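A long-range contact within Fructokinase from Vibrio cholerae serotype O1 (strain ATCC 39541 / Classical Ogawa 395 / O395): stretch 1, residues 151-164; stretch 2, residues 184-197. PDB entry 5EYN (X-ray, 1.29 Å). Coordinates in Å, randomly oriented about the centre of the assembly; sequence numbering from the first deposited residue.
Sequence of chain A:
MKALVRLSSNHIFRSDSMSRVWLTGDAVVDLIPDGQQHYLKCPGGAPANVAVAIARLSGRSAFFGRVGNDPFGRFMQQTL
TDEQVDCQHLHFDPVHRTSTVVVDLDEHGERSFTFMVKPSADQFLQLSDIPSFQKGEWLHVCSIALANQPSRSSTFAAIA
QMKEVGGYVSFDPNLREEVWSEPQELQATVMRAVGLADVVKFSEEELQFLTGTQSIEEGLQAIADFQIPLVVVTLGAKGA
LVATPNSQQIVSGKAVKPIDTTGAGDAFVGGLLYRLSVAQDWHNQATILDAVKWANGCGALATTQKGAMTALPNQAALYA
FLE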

# COMPACT_ATOMS: atom_id res chain seq x y z
N SER A 151 -16.09 -0.30 -11.97
CA SER A 151 -15.44 0.71 -12.79
C SER A 151 -15.49 0.37 -14.27
O SER A 151 -15.67 1.25 -15.10
CB SER A 151 -14.00 0.92 -12.35
OG SER A 151 -13.36 1.87 -13.19
N ARG A 152 -15.36 -0.90 -14.62
CA ARG A 152 -15.33 -1.29 -16.02
C ARG A 152 -16.62 -0.86 -16.72
O ARG A 152 -16.59 -0.12 -17.69
CB ARG A 152 -15.11 -2.80 -16.15
CG ARG A 152 -15.16 -3.29 -17.60
CD ARG A 152 -15.15 -4.80 -17.73
NE ARG A 152 -14.03 -5.45 -17.06
CZ ARG A 152 -13.86 -6.76 -16.98
NH1 ARG A 152 -14.77 -7.57 -17.52
NH2 ARG A 152 -12.83 -7.30 -16.38
N SER A 153 -17.76 -1.29 -16.20
CA SER A 153 -19.03 -0.91 -16.80
C SER A 153 -19.29 0.59 -16.69
O SER A 153 -19.85 1.19 -17.61
CB SER A 153 -20.19 -1.72 -16.23
OG SER A 153 -20.32 -1.62 -14.83
N SER A 154 -18.88 1.22 -15.59
CA SER A 154 -19.08 2.67 -15.46
C SER A 154 -18.28 3.44 -16.51
O SER A 154 -18.75 4.41 -17.07
CB SER A 154 -18.69 3.16 -14.07
OG SER A 154 -19.53 2.60 -13.08
N THR A 155 -17.08 2.97 -16.78
CA THR A 155 -16.20 3.64 -17.70
C THR A 155 -16.69 3.44 -19.13
O THR A 155 -16.69 4.35 -19.93
CB THR A 155 -14.75 3.15 -17.51
OG1 THR A 155 -14.31 3.48 -16.19
CG2 THR A 155 -13.85 3.79 -18.51
N PHE A 156 -17.13 2.23 -19.45
CA PHE A 156 -17.74 2.04 -20.77
C PHE A 156 -18.98 2.92 -20.95
O PHE A 156 -19.23 3.42 -22.05
CB PHE A 156 -18.08 0.57 -21.03
CG PHE A 156 -16.92 -0.24 -21.51
CD1 PHE A 156 -16.32 0.03 -22.72
CD2 PHE A 156 -16.45 -1.31 -20.77
CE1 PHE A 156 -15.26 -0.73 -23.17
CE2 PHE A 156 -15.39 -2.07 -21.22
CZ PHE A 156 -14.80 -1.78 -22.41
N ALA A 157 -19.76 3.13 -19.89
CA ALA A 157 -20.91 4.02 -19.98
C ALA A 157 -20.45 5.45 -20.22
O ALA A 157 -21.03 6.16 -21.02
CB ALA A 157 -21.78 3.93 -18.73
N ALA A 158 -19.39 5.86 -19.53
CA ALA A 158 -18.86 7.21 -19.72
C ALA A 158 -18.42 7.40 -21.17
O ALA A 158 -18.70 8.41 -21.78
CB ALA A 158 -17.71 7.48 -18.78
N ILE A 159 -17.74 6.40 -21.72
CA ILE A 159 -17.33 6.46 -23.11
C ILE A 159 -18.55 6.59 -24.04
O ILE A 159 -18.56 7.45 -24.93
CB ILE A 159 -16.50 5.22 -23.48
CG1 ILE A 159 -15.14 5.26 -22.76
CG2 ILE A 159 -16.30 5.14 -24.96
CD1 ILE A 159 -14.40 3.95 -22.83
N ALA A 160 -19.57 5.76 -23.82
CA ALA A 160 -20.77 5.83 -24.64
C ALA A 160 -21.43 7.20 -24.55
O ALA A 160 -21.93 7.73 -25.54
CB ALA A 160 -21.76 4.73 -24.25
N GLN A 161 -21.40 7.80 -23.36
CA GLN A 161 -22.03 9.12 -23.15
C GLN A 161 -21.24 10.22 -23.84
O GLN A 161 -21.81 11.15 -24.42
CB GLN A 161 -22.21 9.41 -21.66
CG GLN A 161 -23.25 8.53 -21.00
CD GLN A 161 -23.19 8.60 -19.49
OE1 GLN A 161 -22.75 9.59 -18.91
NE2 GLN A 161 -23.61 7.54 -18.84
N MET A 162 -19.91 10.14 -23.78
CA MET A 162 -19.11 11.14 -24.47
C MET A 162 -19.31 11.05 -25.98
O MET A 162 -19.45 12.07 -26.65
CB MET A 162 -17.62 10.98 -24.12
CG MET A 162 -16.77 12.06 -24.75
SD MET A 162 -17.25 13.73 -24.29
CE MET A 162 -16.30 13.94 -22.77
N LYS A 163 -19.39 9.83 -26.51
CA LYS A 163 -19.63 9.64 -27.94
C LYS A 163 -20.99 10.21 -28.31
O LYS A 163 -21.14 10.87 -29.33
CB LYS A 163 -19.54 8.16 -28.32
CG LYS A 163 -18.12 7.61 -28.21
CD LYS A 163 -18.04 6.10 -28.39
CE LYS A 163 -18.30 5.65 -29.80
NZ LYS A 163 -17.27 6.17 -30.73
N GLU A 164 -21.99 9.95 -27.48
CA GLU A 164 -23.36 10.35 -27.80
C GLU A 164 -23.50 11.87 -27.91
O GLU A 164 -24.25 12.37 -28.75
CB GLU A 164 -24.31 9.80 -26.74
CG GLU A 164 -25.76 10.18 -26.89
CD GLU A 164 -26.58 9.63 -25.76
OE1 GLU A 164 -26.12 9.70 -24.60
OE2 GLU A 164 -27.66 9.08 -26.01
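Stretch 2 (184-197) QELQATVMRAVGLA

Stretch 2 lies alongside stretch 1 as a second helix running in nearly the same direction. Stretch 1 is helical throughout, with phi and psi close to -60° and -40° and regular i to i-4 backbone hydrogen bonds. Stretch 2 is helical from about Leu186 to Val194, and a type I beta turn from Val194 to Ala197 then leads out of it. The two N-to-C directions differ by 14°, so the helices are almost parallel, and their axes come no closer than 11.6 Å. That spacing is wide enough for long side chains to fill the gap. Because the two helices run the same way, the register advances evenly: Arg152 CA faces Thr189 CA at 8.7 Å, Phe156 CA faces Ala193 CA at 7.5 Å, and Ile159 CA faces Leu196 CA at 7.5 Å. On stretch 1 the contact residues, Arg152, Phe156, Ile159 and Lys163, recur every three or four positions and so form one stripe along the helix.

The apolar contacts centre on Phe156, a buried residue with more area covered by the other stretch than any other residue. CE1 of Phe156 is 3.9 Å from CB of Ala193, and at the ring edge CD1 of Phe156 is 3.7 Å from CD1 of Leu196. Ala193 presents only a methyl group beside the ring, and the ring edge also meets the backbone, with CZ of Phe156 3.6 Å from the O of Thr189 and CE1 of Phe156 3.8 Å from the N of Ala193. The side chain of Thr189 adds its methyl, CG2 lying 3.8 Å from CE2 of Phe156. One helical turn further on, Ile159 packs its CG2 3.8 Å from CB of Leu196, so the branched leucine touches both Phe156 and Ile159.

One face of the Phe156 ring is covered by Arg192. The guanidinium lies flat on the ring, with planes at 9° and centres 3.7 Å apart, and CZ of Arg192 stands 3.7 Å from the centroid of the Phe156 ring, a cation-pi arrangement over the face. CD of Arg192 adds a CH-pi contact 4.0 Å from the same centroid. Arginine suits this exposed position because its extended chain can reach across and its flat, charged end can stack on an aromatic ring.

Polar contacts lie toward both ends of the stripe. Near the start, Arg152 forms a salt bridge with Glu185: NH1 of Arg152 donates to OE2 of Glu185 at 2.9 Å, and NH2 of Arg152 donates to the same OE2 of Glu185 at 3.0 Å. The carboxylate oxygen lies near the guanidinium plane, where the N-H bonds point. Thr189 OG1 sits over one face of that guanidinium while donating to the backbone O of Glu185 at 2.8 Å.

Farther along, Lys163 reaches the turn, and its NZ donates to the O of Leu196 at 3.0 Å. A water accepts a weak hydrogen bond from NZ of Lys163 at 3.4 Å and donates to the O of Gly195 at 3.0 Å, linking the lysine to a second carbonyl of the turn.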

# COMPACT_ATOMS: atom_id res chain seq x y z
N GLN A 184 -7.81 -13.12 -17.74
CA GLN A 184 -8.24 -13.68 -19.02
C GLN A 184 -9.25 -12.77 -19.74
O GLN A 184 -9.52 -12.97 -20.92
CB GLN A 184 -8.82 -15.09 -18.81
CG GLN A 184 -10.20 -15.14 -18.21
CD GLN A 184 -10.25 -14.96 -16.69
OE1 GLN A 184 -9.22 -14.78 -15.99
NE2 GLN A 184 -11.47 -15.01 -16.16
N GLU A 185 -9.80 -11.78 -19.03
CA GLU A 185 -10.73 -10.82 -19.62
C GLU A 185 -10.03 -9.60 -20.20
O GLU A 185 -10.65 -8.81 -20.90
CB GLU A 185 -11.76 -10.41 -18.56
CG GLU A 185 -12.62 -11.59 -18.11
CD GLU A 185 -13.61 -11.28 -17.00
OE1 GLU A 185 -14.27 -12.25 -16.55
OE2 GLU A 185 -13.75 -10.11 -16.59
N LEU A 186 -8.75 -9.44 -19.92
CA LEU A 186 -8.05 -8.23 -20.32
C LEU A 186 -8.09 -8.00 -21.83
O LEU A 186 -8.45 -6.92 -22.29
CB LEU A 186 -6.61 -8.28 -19.84
CG LEU A 186 -5.74 -7.04 -20.08
CD1 LEU A 186 -4.59 -6.95 -19.07
CD2 LEU A 186 -5.15 -7.07 -21.48
N GLN A 187 -7.69 -8.99 -22.61
CA GLN A 187 -7.54 -8.75 -24.04
C GLN A 187 -8.84 -8.30 -24.67
O GLN A 187 -8.89 -7.29 -25.36
CB GLN A 187 -7.02 -9.99 -24.76
CG GLN A 187 -6.70 -9.74 -26.24
CD GLN A 187 -6.25 -10.99 -26.95
OE1 GLN A 187 -6.72 -12.08 -26.66
NE2 GLN A 187 -5.34 -10.83 -27.90
N ALA A 188 -9.91 -9.04 -24.43
CA ALA A 188 -11.19 -8.72 -25.04
C ALA A 188 -11.75 -7.40 -24.55
O ALA A 188 -12.36 -6.64 -25.30
CB ALA A 188 -12.18 -9.83 -24.78
N THR A 189 -11.60 -7.14 -23.26
CA THR A 189 -12.16 -5.91 -22.69
C THR A 189 -11.43 -4.68 -23.23
O THR A 189 -12.03 -3.69 -23.63
CB THR A 189 -12.08 -5.94 -21.16
OG1 THR A 189 -12.80 -7.07 -20.65
CG2 THR A 189 -12.65 -4.69 -20.55
N VAL A 190 -10.11 -4.77 -23.29
CA VAL A 190 -9.31 -3.68 -23.83
C VAL A 190 -9.64 -3.47 -25.31
O VAL A 190 -9.81 -2.33 -25.75
CB VAL A 190 -7.81 -3.96 -23.62
CG1 VAL A 190 -6.96 -3.02 -24.45
CG2 VAL A 190 -7.47 -3.86 -22.13
N MET A 191 -9.78 -4.55 -26.08
CA MET A 191 -10.06 -4.36 -27.49
C MET A 191 -11.45 -3.79 -27.73
O MET A 191 -11.67 -3.08 -28.71
CB MET A 191 -9.84 -5.65 -28.27
CG MET A 191 -8.37 -6.06 -28.30
SD MET A 191 -7.22 -4.76 -28.81
CE MET A 191 -7.59 -4.67 -30.55
N ARG A 192 -12.40 -4.06 -26.83
CA ARG A 192 -13.71 -3.42 -26.90
C ARG A 192 -13.56 -1.90 -26.80
O ARG A 192 -14.20 -1.16 -27.55
CB ARG A 192 -14.63 -3.95 -25.80
CG ARG A 192 -16.04 -3.37 -25.81
CD ARG A 192 -16.84 -3.85 -24.61
NE ARG A 192 -18.01 -3.02 -24.39
CZ ARG A 192 -18.73 -2.99 -23.28
NH1 ARG A 192 -18.42 -3.77 -22.26
NH2 ARG A 192 -19.78 -2.18 -23.21
N ALA A 193 -12.71 -1.43 -25.88
CA ALA A 193 -12.47 0.00 -25.75
C ALA A 193 -11.73 0.55 -26.96
O ALA A 193 -12.01 1.66 -27.41
CB ALA A 193 -11.70 0.29 -24.48
N VAL A 194 -10.76 -0.19 -27.49
CA VAL A 194 -10.06 0.25 -28.69
C VAL A 194 -11.07 0.55 -29.82
O VAL A 194 -10.92 1.51 -30.57
CB VAL A 194 -9.04 -0.81 -29.15
CG1 VAL A 194 -8.51 -0.51 -30.54
CG2 VAL A 194 -7.88 -0.89 -28.15
N GLY A 195 -12.11 -0.28 -29.90
CA GLY A 195 -13.15 -0.10 -30.91
C GLY A 195 -14.05 1.10 -30.71
O GLY A 195 -14.81 1.45 -31.62
N LEU A 196 -13.97 1.74 -29.55
CA LEU A 196 -14.82 2.90 -29.27
C LEU A 196 -14.06 4.22 -29.43
O LEU A 196 -14.67 5.30 -29.44
CB LEU A 196 -15.34 2.82 -27.84
CG LEU A 196 -16.29 1.65 -27.57
CD1 LEU A 196 -16.53 1.47 -26.09
CD2 LEU A 196 -17.62 1.85 -28.30
N ALA A 197 -12.74 4.17 -29.56
CA ALA A 197 -11.93 5.36 -29.43
C ALA A 197 -11.69 6.07 -30.76
O ALA A 197 -11.63 5.45 -31.82
CB ALA A 197 -10.60 4.98 -28.78
O HOH W 1 -17.38 3.01 -32.03